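Side-chain contacts in periplasmic binding protein (Mycobacterium smegmatis, PDB 4MDY), which probably binds iron in some chelated form, or a related solute, outside the cell membrane and delivers it to an ABC transporter: residues A[61-66]-A[71-76]; A[43-48]-A[67-72]; A[182-187]-A[241-246]; A[187-192]-A[218-223]. All blocks are in the same frame, centred on the assembly; numbering follows the deposited sequence.

Overall arrangement
The four contacts form two pairs, one in each lobe of the protein. Contact 1 and contact 2 lie in the N-terminal lobe with centres 8 Å apart. They share Arg71 and Gln72, and both use helix 67-73. Contact 3 and contact 4 lie in the C-terminal lobe with centres 11 Å apart. They share Gly187, and the methyls of Leu184 and Val189 meet between them. Contact 4 is nested within the loop that contact 3 closes. The two pairs do not touch; contacts 1 and 4 have centres 36 Å apart and nearest atoms about 15 Å apart. In this family the solute is generally held in the cleft between the lobes.

Contact 1. Residues A[61-66]-A[71-76]; sequences EPFGVW and RQLAGA
Phe63 and Val65, the two residues that meet Leu73, sit on a tightly folded loop whose shortest backbone bond runs from Gly64 N to Glu61 O, at 3.0 Å. A second bond follows, from Val65 N to Pro62 O at 3.1 Å. These overlapping turns, type II and then type I', give both Phe63 and Gly64 a positive phi. They put the side chains of Phe63 and Val65 on the side facing residues 71-76. The focus of the contact is one methyl group. Leu73 CD2 touches Phe63 CD2 at 3.9 Å and Val65 CG2 at 4.0 Å, so it fills the notch between ring and branch. Leu73 reaches there because its CG stands anti to its own backbone N (chi1 -172°). The side chains of Phe63 and Leu73 cross at about a right angle. The methyl approaches the ring from an oblique direction. Ala76 adds its backbone rather than its methyl: Ala76 O lies over one face of the Phe63 ring, displaced toward the rim, and is 3.8 Å from Phe63 CE2. This is van der Waals contact of a carbonyl with a ring, not a hydrogen bond. Gln77 and Pro78 also touch Phe63, and Gln70 NE2 bonds to Val65 O. Leu73 and Ala76 are tied by a bond from Ala76 N to Leu73 O. That bond closes a type II' turn, with Ala74 leaving the helix at positive phi. The loop leading into helix 67-73 thus packs against the C-terminal end of that helix and the turn after it, in the N-terminal lobe of a two-lobed solute-binding protein.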
loop_
_atom_site.group_PDB
_atom_site.type_symbol
_atom_site.label_atom_id
_atom_site.label_comp_id
_atom_site.label_asym_id
_atom_site.label_seq_id
_atom_site.Cartn_x
_atom_site.Cartn_y
_atom_site.Cartn_z
ATOM N N GLU A 61 -11.980 -4.954 7.608
ATOM C CA GLU A 61 -11.488 -4.377 8.852
ATOM C C GLU A 61 -12.464 -3.313 9.337
ATOM O O GLU A 61 -13.123 -2.672 8.525
ATOM C CB GLU A 61 -10.114 -3.745 8.635
ATOM C CG GLU A 61 -9.064 -4.722 8.129
ATOM C CD GLU A 61 -8.649 -5.750 9.169
ATOM O OE1 GLU A 61 -8.702 -5.439 10.377
ATOM O OE2 GLU A 61 -8.256 -6.873 8.779
ATOM N N PRO A 62 -12.557 -3.114 10.660
ATOM C CA PRO A 62 -13.464 -2.081 11.186
ATOM C C PRO A 62 -13.102 -0.675 10.696
ATOM O O PRO A 62 -11.952 -0.227 10.857
ATOM C CB PRO A 62 -13.309 -2.192 12.710
ATOM C CG PRO A 62 -12.131 -3.078 12.946
ATOM C CD PRO A 62 -11.933 -3.910 11.729
ATOM N N PHE A 63 -14.085 -0.010 10.086
ATOM C CA PHE A 63 -13.917 1.316 9.478
ATOM C C PHE A 63 -12.949 1.339 8.287
ATOM O O PHE A 63 -12.541 2.411 7.841
ATOM C CB PHE A 63 -13.504 2.351 10.533
ATOM C CG PHE A 63 -14.494 2.495 11.650
ATOM C CD1 PHE A 63 -15.727 3.087 11.423
ATOM C CD2 PHE A 63 -14.197 2.036 12.922
ATOM C CE1 PHE A 63 -16.642 3.224 12.449
ATOM C CE2 PHE A 63 -15.107 2.169 13.955
ATOM C CZ PHE A 63 -16.331 2.761 13.715
ATOM N N GLY A 64 -12.613 0.162 7.764
ATOM C CA GLY A 64 -11.608 0.026 6.702
ATOM C C GLY A 64 -10.196 0.324 7.177
ATOM O O GLY A 64 -9.275 0.445 6.365
ATOM N N VAL A 65 -10.028 0.432 8.492
ATOM C CA VAL A 65 -8.759 0.794 9.108
ATOM C C VAL A 65 -8.142 -0.471 9.695
ATOM O O VAL A 65 -8.717 -1.113 10.576
ATOM C CB VAL A 65 -8.948 1.865 10.200
ATOM C CG1 VAL A 65 -7.629 2.200 10.886
ATOM C CG2 VAL A 65 -9.547 3.125 9.601
ATOM N N TRP A 66 -6.965 -0.814 9.189
ATOM C CA TRP A 66 -6.273 -2.043 9.568
ATOM C C TRP A 66 -5.592 -1.892 10.935
ATOM O O TRP A 66 -5.437 -0.766 11.432
ATOM C CB TRP A 66 -5.269 -2.428 8.466
ATOM C CG TRP A 66 -5.938 -3.020 7.243
ATOM C CD1 TRP A 66 -6.806 -2.391 6.396
ATOM C CD2 TRP A 66 -5.795 -4.354 6.745
ATOM N NE1 TRP A 66 -7.206 -3.244 5.406
ATOM C CE2 TRP A 66 -6.598 -4.458 5.595
ATOM C CE3 TRP A 66 -5.070 -5.472 7.163
ATOM C CZ2 TRP A 66 -6.687 -5.637 4.851
ATOM C CZ3 TRP A 66 -5.162 -6.639 6.422
ATOM C CH2 TRP A 66 -5.956 -6.707 5.280
ATOM N N ARG A 71 -4.927 2.251 16.745
ATOM C CA ARG A 71 -4.509 3.097 17.872
ATOM C C ARG A 71 -4.726 4.575 17.545
ATOM O O ARG A 71 -5.266 5.335 18.355
ATOM C CB ARG A 71 -3.022 2.867 18.195
ATOM C CG ARG A 71 -2.465 3.742 19.318
ATOM C CD ARG A 71 -0.944 3.640 19.450
ATOM N NE ARG A 71 -0.214 4.519 18.525
ATOM C CZ ARG A 71 -0.072 5.841 18.663
ATOM N NH1 ARG A 71 -0.623 6.486 19.689
ATOM N NH2 ARG A 71 0.620 6.533 17.759
ATOM N N GLN A 72 -4.298 4.964 16.350
ATOM C CA GLN A 72 -4.373 6.352 15.904
ATOM C C GLN A 72 -5.829 6.777 15.668
ATOM O O GLN A 72 -6.195 7.930 15.874
ATOM C CB GLN A 72 -3.552 6.539 14.622
ATOM C CG GLN A 72 -2.047 6.355 14.805
ATOM C CD GLN A 72 -1.588 4.904 14.774
ATOM O OE1 GLN A 72 -2.387 3.964 14.888
ATOM N NE2 GLN A 72 -0.287 4.716 14.634
ATOM N N LEU A 73 -6.652 5.840 15.223
ATOM C CA LEU A 73 -8.075 6.094 15.065
ATOM C C LEU A 73 -8.715 6.278 16.436
ATOM O O LEU A 73 -9.595 7.119 16.614
ATOM C CB LEU A 73 -8.728 4.929 14.319
ATOM C CG LEU A 73 -10.181 5.120 13.894
ATOM C CD1 LEU A 73 -10.294 6.243 12.875
ATOM C CD2 LEU A 73 -10.742 3.819 13.342
ATOM N N ALA A 74 -8.246 5.487 17.399
ATOM C CA ALA A 74 -8.769 5.481 18.759
ATOM C C ALA A 74 -10.281 5.261 18.712
ATOM O O ALA A 74 -10.734 4.305 18.082
ATOM C CB ALA A 74 -8.384 6.762 19.491
ATOM N N GLY A 75 -11.062 6.137 19.336
ATOM C CA GLY A 75 -12.509 5.925 19.445
ATOM C C GLY A 75 -13.340 6.501 18.313
ATOM O O GLY A 75 -14.570 6.449 18.370
ATOM N N ALA A 76 -12.689 7.049 17.286
ATOM C CA ALA A 76 -13.412 7.704 16.194
ATOM C C ALA A 76 -14.295 6.736 15.408
ATOM O O ALA A 76 -13.962 5.560 15.241
ATOM C CB ALA A 76 -12.444 8.409 15.257
#

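Contact 2. Residues A[43-48]-A[67-72]; sequences DLLAVG and PWAQRQ
The flat groups that Leu45 meets are peptide carbonyls of Ala69 and Gln72, not rings. Leu45 CD1 is 3.8 Å from Ala69 O, and Leu45 CD2 is 4.0 Å from Gln72 O. The indole of Trp68 lies apart from segment 43-48; it stacks with Trp66, and its NE1 bonds to Asp42 OD2. This is helix-to-helix packing in the N-terminal lobe, at the point where helix 40-46 ends in a Schellman motif. Gly48 takes the positive phi there, and Gly48 N bonds to Leu45 O at 3.1 Å. Leu45 carries its side of the contact alone. Its CG stands anti to the carbonyl carbon (chi1 -71°), which sends the forked end toward helix 67-73. One prong, CD1, also rests on Ala69 CB at 3.8 Å. The other prong, CD2, lies against the backbone of Gln72. Closer to the main chain, Leu45 CB touches Gln72 CB at 3.9 Å. The small Ala69 side chain lets the leucine come close to the helix backbone. Val65 also packs on Leu45, while Leu277 touches Gln72. The Gln72 chain bends at chi2 (83°), so its amide end leads away from helix 40-46; of the side chain, the aliphatic CB and CG make the contact. Leu45 O accepts the bond from Gly48 N, and both Gln72 CG, at 3.7 Å, and Gln72 CB lie against it.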
loop_
_atom_site.group_PDB
_atom_site.type_symbol
_atom_site.label_atom_id
_atom_site.label_comp_id
_atom_site.label_asym_id
_atom_site.label_seq_id
_atom_site.Cartn_x
_atom_site.Cartn_y
_atom_site.Cartn_z
ATOM N N ASP A 43 -1.823 7.628 5.774
ATOM C CA ASP A 43 -1.015 8.857 5.749
ATOM C C ASP A 43 -1.597 9.865 6.736
ATOM O O ASP A 43 -0.873 10.447 7.539
ATOM C CB ASP A 43 -0.973 9.470 4.345
ATOM C CG ASP A 43 -0.393 8.522 3.309
ATOM O OD1 ASP A 43 0.849 8.342 3.267
ATOM O OD2 ASP A 43 -1.190 7.965 2.525
ATOM N N LEU A 44 -2.917 10.043 6.690
ATOM C CA LEU A 44 -3.600 10.987 7.580
ATOM C C LEU A 44 -3.407 10.617 9.056
ATOM O O LEU A 44 -2.970 11.438 9.875
ATOM C CB LEU A 44 -5.091 11.060 7.211
ATOM C CG LEU A 44 -5.316 11.720 5.840
ATOM C CD1 LEU A 44 -6.694 11.431 5.267
ATOM C CD2 LEU A 44 -5.079 13.227 5.920
ATOM N N LEU A 45 -3.695 9.364 9.379
ATOM C CA LEU A 45 -3.594 8.883 10.756
ATOM C C LEU A 45 -2.157 8.915 11.291
ATOM O O LEU A 45 -1.952 9.170 12.474
ATOM C CB LEU A 45 -4.182 7.479 10.878
ATOM C CG LEU A 45 -5.713 7.419 10.742
ATOM C CD1 LEU A 45 -6.168 5.970 10.629
ATOM C CD2 LEU A 45 -6.395 8.116 11.906
ATOM N N ALA A 46 -1.174 8.680 10.423
ATOM C CA ALA A 46 0.233 8.740 10.822
ATOM C C ALA A 46 0.592 10.085 11.446
ATOM O O ALA A 46 1.417 10.140 12.352
ATOM C CB ALA A 46 1.146 8.459 9.630
ATOM N N VAL A 47 -0.019 11.164 10.956
ATOM C CA VAL A 47 0.266 12.514 11.460
ATOM C C VAL A 47 -0.838 13.081 12.354
ATOM O O VAL A 47 -0.863 14.274 12.634
ATOM C CB VAL A 47 0.605 13.493 10.309
ATOM C CG1 VAL A 47 1.898 13.069 9.620
ATOM C CG2 VAL A 47 -0.530 13.597 9.300
ATOM N N GLY A 48 -1.754 12.225 12.809
ATOM C CA GLY A 48 -2.747 12.625 13.804
ATOM C C GLY A 48 -3.985 13.309 13.256
ATOM O O GLY A 48 -4.743 13.896 14.013
ATOM N N PRO A 67 -5.193 -3.025 11.556
ATOM C CA PRO A 67 -4.713 -2.993 12.940
ATOM C C PRO A 67 -3.594 -1.992 13.237
ATOM O O PRO A 67 -3.550 -1.433 14.320
ATOM C CB PRO A 67 -4.236 -4.432 13.169
ATOM C CG PRO A 67 -5.120 -5.246 12.287
ATOM C CD PRO A 67 -5.269 -4.408 11.046
ATOM N N TRP A 68 -2.701 -1.766 12.282
ATOM C CA TRP A 68 -1.575 -0.847 12.493
ATOM C C TRP A 68 -1.974 0.635 12.553
ATOM O O TRP A 68 -1.146 1.478 12.876
ATOM C CB TRP A 68 -0.518 -1.054 11.408
ATOM C CG TRP A 68 -1.066 -0.890 10.040
ATOM C CD1 TRP A 68 -1.340 0.286 9.406
ATOM C CD2 TRP A 68 -1.450 -1.932 9.137
ATOM N NE1 TRP A 68 -1.854 0.040 8.164
ATOM C CE2 TRP A 68 -1.935 -1.311 7.971
ATOM C CE3 TRP A 68 -1.428 -3.334 9.201
ATOM C CZ2 TRP A 68 -2.390 -2.038 6.867
ATOM C CZ3 TRP A 68 -1.874 -4.056 8.095
ATOM C CH2 TRP A 68 -2.347 -3.404 6.948
ATOM N N ALA A 69 -3.223 0.959 12.219
ATOM C CA ALA A 69 -3.706 2.333 12.313
ATOM C C ALA A 69 -4.867 2.517 13.305
ATOM O O ALA A 69 -5.373 3.630 13.456
ATOM C CB ALA A 69 -4.101 2.840 10.939
ATOM N N GLN A 70 -5.256 1.444 14.000
ATOM C CA GLN A 70 -6.387 1.487 14.937
ATOM C C GLN A 70 -6.132 2.340 16.184
ATOM O O GLN A 70 -7.023 3.067 16.626
ATOM C CB GLN A 70 -6.805 0.059 15.338
ATOM C CG GLN A 70 -7.741 -0.597 14.333
ATOM C CD GLN A 70 -9.107 0.070 14.311
ATOM O OE1 GLN A 70 -9.524 0.661 15.309
ATOM N NE2 GLN A 70 -9.805 -0.005 13.168
ATOM N N ARG A 71 -4.927 2.251 16.745
ATOM C CA ARG A 71 -4.509 3.097 17.872
ATOM C C ARG A 71 -4.726 4.575 17.545
ATOM O O ARG A 71 -5.266 5.335 18.355
ATOM C CB ARG A 71 -3.022 2.867 18.195
ATOM C CG ARG A 71 -2.465 3.742 19.318
ATOM C CD ARG A 71 -0.944 3.640 19.450
ATOM N NE ARG A 71 -0.214 4.519 18.525
ATOM C CZ ARG A 71 -0.072 5.841 18.663
ATOM N NH1 ARG A 71 -0.623 6.486 19.689
ATOM N NH2 ARG A 71 0.620 6.533 17.759
ATOM N N GLN A 72 -4.298 4.964 16.350
ATOM C CA GLN A 72 -4.373 6.352 15.904
ATOM C C GLN A 72 -5.829 6.777 15.668
ATOM O O GLN A 72 -6.195 7.930 15.874
ATOM C CB GLN A 72 -3.552 6.539 14.622
ATOM C CG GLN A 72 -2.047 6.355 14.805
ATOM C CD GLN A 72 -1.588 4.904 14.774
ATOM O OE1 GLN A 72 -2.387 3.964 14.888
ATOM N NE2 GLN A 72 -0.287 4.716 14.634
#

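Contact 3. Residues A[182-187]-A[241-246]; sequences GTLYRG and DALLAD
Leu184 overlaps the end of Leu243, with its CD2 at 3.8 Å from Leu243 CD2. The two side chains cross at a slant, and CG of Leu184 touches the same methyl. The other branch turns to a polar neighbour: Leu184 CD1 lies 3.5 Å from Asp246 OD2. One leucine thus bridges Leu243 of helix 237-244 and the carboxylate of Asp246. Leu243 also splits its two methyls. Its CD2 meets Leu184, while its CD1 lies 3.4 Å from Gly182 O, the carbonyl just after strand 176-181. Leu243 also touches Phe262 of strand 260-262. The loop is therefore packed against a helix that covers the parallel sheet of the C-terminal lobe, which has the alternating strand and helix layout of this family. Leu184 continues this apolar patch toward Val189. Asp246 holds its CG anti to its own backbone N (chi1 178°), which places the carboxylate beside Leu184 CD1. Asp246 N bonds to Leu243 O at 3.1 Å. Asp246 is also the N-cap of helix 247-250. Its OD1 accepts a hydrogen bond from Val249 N and a weak one from Ile248 N. Its OD2 forms a salt bridge with Arg217 NH1, and the same nitrogen bonds to Gly187 O. The leucine methyl adds only van der Waals contact to this buried carboxylate. With the helix start on one oxygen and the arginine on the other, Asp246 is probably kept in its charged form, and both its oxygens are satisfied beside an apolar side chain.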
loop_
_atom_site.group_PDB
_atom_site.type_symbol
_atom_site.label_atom_id
_atom_site.label_comp_id
_atom_site.label_asym_id
_atom_site.label_seq_id
_atom_site.Cartn_x
_atom_site.Cartn_y
_atom_site.Cartn_z
ATOM N N GLY A 182 -1.584 -13.907 -3.562
ATOM C CA GLY A 182 -1.984 -15.036 -2.718
ATOM C C GLY A 182 -2.935 -16.012 -3.389
ATOM O O GLY A 182 -3.190 -17.090 -2.853
ATOM N N THR A 183 -3.478 -15.623 -4.542
ATOM C CA THR A 183 -4.348 -16.483 -5.344
ATOM C C THR A 183 -3.862 -16.556 -6.797
ATOM O O THR A 183 -3.225 -15.625 -7.308
ATOM C CB THR A 183 -5.808 -15.986 -5.312
ATOM O OG1 THR A 183 -5.884 -14.658 -5.844
ATOM C CG2 THR A 183 -6.348 -15.976 -3.882
ATOM N N LEU A 184 -4.149 -17.673 -7.457
ATOM C CA LEU A 184 -3.857 -17.799 -8.883
ATOM C C LEU A 184 -4.966 -17.104 -9.666
ATOM O O LEU A 184 -6.077 -16.930 -9.162
ATOM C CB LEU A 184 -3.738 -19.268 -9.302
ATOM C CG LEU A 184 -2.698 -20.126 -8.569
ATOM C CD1 LEU A 184 -2.773 -21.571 -9.030
ATOM C CD2 LEU A 184 -1.292 -19.593 -8.776
ATOM N N TYR A 185 -4.649 -16.679 -10.882
ATOM C CA TYR A 185 -5.627 -16.081 -11.781
ATOM C C TYR A 185 -5.665 -16.913 -13.050
ATOM O O TYR A 185 -4.668 -16.992 -13.769
ATOM C CB TYR A 185 -5.265 -14.631 -12.134
ATOM C CG TYR A 185 -6.274 -14.027 -13.083
ATOM C CD1 TYR A 185 -7.481 -13.538 -12.608
ATOM C CD2 TYR A 185 -6.042 -13.993 -14.454
ATOM C CE1 TYR A 185 -8.428 -13.008 -13.465
ATOM C CE2 TYR A 185 -6.982 -13.460 -15.326
ATOM C CZ TYR A 185 -8.173 -12.969 -14.822
ATOM O OH TYR A 185 -9.124 -12.439 -15.661
ATOM N N ARG A 186 -6.806 -17.543 -13.315
ATOM C CA ARG A 186 -6.962 -18.422 -14.474
ATOM C C ARG A 186 -5.778 -19.381 -14.608
ATOM O O ARG A 186 -5.229 -19.553 -15.698
ATOM C CB ARG A 186 -7.146 -17.590 -15.758
ATOM C CG ARG A 186 -8.365 -16.680 -15.727
ATOM C CD ARG A 186 -8.555 -15.896 -17.021
ATOM N NE ARG A 186 -8.959 -16.750 -18.142
ATOM C CZ ARG A 186 -8.331 -16.852 -19.318
ATOM N NH1 ARG A 186 -8.814 -17.670 -20.244
ATOM N NH2 ARG A 186 -7.233 -16.145 -19.592
ATOM N N GLY A 187 -5.370 -19.978 -13.486
ATOM C CA GLY A 187 -4.264 -20.941 -13.469
ATOM C C GLY A 187 -2.852 -20.351 -13.493
ATOM O O GLY A 187 -1.875 -21.092 -13.390
ATOM N N ASP A 241 -3.073 -23.257 1.280
ATOM C CA ASP A 241 -3.290 -24.665 0.976
ATOM C C ASP A 241 -3.790 -24.846 -0.461
ATOM O O ASP A 241 -3.453 -25.833 -1.112
ATOM C CB ASP A 241 -4.224 -25.296 2.013
ATOM C CG ASP A 241 -3.643 -25.250 3.436
ATOM O OD1 ASP A 241 -2.401 -25.250 3.600
ATOM O OD2 ASP A 241 -4.428 -25.207 4.401
ATOM N N ALA A 242 -4.550 -23.879 -0.972
ATOM C CA ALA A 242 -4.952 -23.891 -2.377
ATOM C C ALA A 242 -3.750 -23.768 -3.323
ATOM O O ALA A 242 -3.719 -24.394 -4.381
ATOM C CB ALA A 242 -5.971 -22.798 -2.652
ATOM N N LEU A 243 -2.753 -22.978 -2.941
ATOM C CA LEU A 243 -1.533 -22.863 -3.741
ATOM C C LEU A 243 -0.712 -24.145 -3.675
ATOM O O LEU A 243 -0.269 -24.659 -4.696
ATOM C CB LEU A 243 -0.688 -21.684 -3.273
ATOM C CG LEU A 243 -1.299 -20.302 -3.514
ATOM C CD1 LEU A 243 -0.531 -19.258 -2.719
ATOM C CD2 LEU A 243 -1.310 -19.955 -4.996
ATOM N N LEU A 244 -0.514 -24.663 -2.471
ATOM C CA LEU A 244 0.226 -25.912 -2.293
ATOM C C LEU A 244 -0.486 -27.119 -2.923
ATOM O O LEU A 244 0.166 -28.097 -3.284
ATOM C CB LEU A 244 0.501 -26.159 -0.809
ATOM C CG LEU A 244 1.471 -25.160 -0.178
ATOM C CD1 LEU A 244 1.514 -25.339 1.330
ATOM C CD2 LEU A 244 2.868 -25.293 -0.773
ATOM N N ALA A 245 -1.808 -27.043 -3.071
ATOM C CA ALA A 245 -2.576 -28.096 -3.744
ATOM C C ALA A 245 -2.422 -28.081 -5.272
ATOM O O ALA A 245 -2.756 -29.060 -5.937
ATOM C CB ALA A 245 -4.051 -28.001 -3.364
ATOM N N ASP A 246 -1.941 -26.976 -5.833
ATOM C CA ASP A 246 -1.735 -26.881 -7.274
ATOM C C ASP A 246 -0.533 -27.750 -7.654
ATOM O O ASP A 246 0.527 -27.618 -7.054
ATOM C CB ASP A 246 -1.523 -25.415 -7.690
ATOM C CG ASP A 246 -1.255 -25.266 -9.167
ATOM O OD1 ASP A 246 -0.114 -25.528 -9.589
ATOM O OD2 ASP A 246 -2.179 -24.889 -9.912
#

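Contact 4. Residues A[187-192]-A[218-223]; sequences GGVQAT and DEIASV
Val189 and Ile220 meet through three carbons. Val189 CG2 is 3.9 Å from Ile220 CG1 and also 3.9 Å from Ile220 CD1, so the valine methyl lies against the outer part of the isoleucine chain. This is helix-on-strand packing in the C-terminal lobe, between helix 220-224 and the short strand 189-190. Ile220 CG1 stands anti to the carbonyl carbon (chi1 -70°), and chi2 at 167° keeps the chain extended, so that CD1 touches Val189 CG2 and also reaches the backbone of Gly187. No polar bond joins the two segments; the contact is apolar apart from one carbonyl, that of Gly187. The next shell is made by neighbouring beta-strands. Strand 189-190 pairs antiparallel with strand 214-215, and Val189 has a backbone hydrogen bond to Ile215. On its other side, Gln190 bonds through the backbone to Gly181, and Thr192 to Leu179. The strand is thus held between strand 176-181 and strand 214-215, which fixes the position of Val189. Leu180 and Ile215 both touch the Val189 side chain. On the helix side, Val223 N bonds to Glu219 O at 3.0 Å, within the first turn around Ile220. The Val223 side chain packs on Ile215, so the helix also touches the strand paired with 189-190. Gly187, with positive phi, precedes Gly188 on the way into the strand, and its O lies 3.7 Å from Ile220 CD1.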
loop_
_atom_site.group_PDB
_atom_site.type_symbol
_atom_site.label_atom_id
_atom_site.label_comp_id
_atom_site.label_asym_id
_atom_site.label_seq_id
_atom_site.Cartn_x
_atom_site.Cartn_y
_atom_site.Cartn_z
ATOM N N GLY A 187 -5.370 -19.978 -13.486
ATOM C CA GLY A 187 -4.264 -20.941 -13.469
ATOM C C GLY A 187 -2.852 -20.351 -13.493
ATOM O O GLY A 187 -1.875 -21.092 -13.390
ATOM N N GLY A 188 -2.740 -19.034 -13.639
ATOM C CA GLY A 188 -1.444 -18.356 -13.675
ATOM C C GLY A 188 -1.105 -17.691 -12.353
ATOM O O GLY A 188 -1.957 -17.534 -11.465
ATOM N N VAL A 189 0.156 -17.302 -12.224
ATOM C CA VAL A 189 0.651 -16.645 -11.025
ATOM C C VAL A 189 0.666 -15.139 -11.236
ATOM O O VAL A 189 1.120 -14.649 -12.278
ATOM C CB VAL A 189 2.076 -17.124 -10.671
ATOM C CG1 VAL A 189 2.694 -16.252 -9.588
ATOM C CG2 VAL A 189 2.051 -18.586 -10.243
ATOM N N GLN A 190 0.179 -14.417 -10.234
ATOM C CA GLN A 190 0.217 -12.963 -10.230
ATOM C C GLN A 190 1.485 -12.489 -9.529
ATOM O O GLN A 190 1.867 -13.031 -8.497
ATOM C CB GLN A 190 -1.025 -12.425 -9.542
ATOM C CG GLN A 190 -2.289 -12.955 -10.197
ATOM C CD GLN A 190 -3.546 -12.342 -9.636
ATOM O OE1 GLN A 190 -4.067 -12.799 -8.615
ATOM N NE2 GLN A 190 -4.058 -11.322 -10.308
ATOM N N ALA A 191 2.138 -11.484 -10.096
ATOM C CA ALA A 191 3.386 -10.966 -9.531
ATOM C C ALA A 191 3.427 -9.442 -9.541
ATOM O O ALA A 191 2.720 -8.788 -10.305
ATOM C CB ALA A 191 4.580 -11.523 -10.283
ATOM N N THR A 192 4.259 -8.892 -8.670
ATOM C CA THR A 192 4.508 -7.468 -8.637
ATOM C C THR A 192 5.816 -7.193 -9.392
ATOM O O THR A 192 6.898 -7.557 -8.925
ATOM C CB THR A 192 4.585 -6.952 -7.191
ATOM O OG1 THR A 192 3.323 -7.166 -6.539
ATOM C CG2 THR A 192 4.913 -5.468 -7.169
ATOM N N ASP A 218 1.849 -22.114 -18.216
ATOM C CA ASP A 218 2.920 -22.867 -18.861
ATOM C C ASP A 218 4.339 -22.309 -18.581
ATOM O O ASP A 218 5.330 -22.973 -18.894
ATOM C CB ASP A 218 2.654 -23.007 -20.368
ATOM C CG ASP A 218 2.732 -21.694 -21.108
ATOM O OD1 ASP A 218 2.307 -20.663 -20.556
ATOM O OD2 ASP A 218 3.208 -21.700 -22.255
ATOM N N GLU A 219 4.437 -21.120 -17.979
ATOM C CA GLU A 219 5.742 -20.499 -17.674
ATOM C C GLU A 219 6.092 -20.446 -16.181
ATOM O O GLU A 219 7.126 -19.914 -15.804
ATOM C CB GLU A 219 5.796 -19.082 -18.259
ATOM C CG GLU A 219 5.875 -19.054 -19.778
ATOM C CD GLU A 219 5.836 -17.643 -20.344
ATOM O OE1 GLU A 219 6.407 -16.724 -19.718
ATOM O OE2 GLU A 219 5.230 -17.450 -21.420
ATOM N N ILE A 220 5.243 -21.000 -15.330
ATOM C CA ILE A 220 5.432 -20.876 -13.887
ATOM C C ILE A 220 6.776 -21.427 -13.408
ATOM O O ILE A 220 7.507 -20.738 -12.693
ATOM C CB ILE A 220 4.287 -21.557 -13.116
ATOM C CG1 ILE A 220 3.006 -20.750 -13.287
ATOM C CG2 ILE A 220 4.618 -21.677 -11.640
ATOM C CD1 ILE A 220 1.766 -21.487 -12.831
ATOM N N ALA A 221 7.088 -22.660 -13.790
ATOM C CA ALA A 221 8.354 -23.288 -13.409
ATOM C C ALA A 221 9.537 -22.488 -13.953
ATOM O O ALA A 221 10.467 -22.170 -13.219
ATOM C CB ALA A 221 8.415 -24.726 -13.898
ATOM N N SER A 222 9.459 -22.138 -15.230
ATOM C CA SER A 222 10.505 -21.387 -15.916
ATOM C C SER A 222 10.875 -20.088 -15.169
ATOM O O SER A 222 12.046 -19.751 -15.045
ATOM C CB SER A 222 10.040 -21.086 -17.351
ATOM O OG SER A 222 10.858 -20.131 -17.985
ATOM N N VAL A 223 9.874 -19.375 -14.659
ATOM C CA VAL A 223 10.112 -18.095 -13.992
ATOM C C VAL A 223 10.407 -18.223 -12.500
ATOM O O VAL A 223 11.367 -17.611 -11.997
ATOM C CB VAL A 223 8.920 -17.145 -14.186
ATOM C CG1 VAL A 223 9.181 -15.812 -13.492
ATOM C CG2 VAL A 223 8.661 -16.935 -15.668
#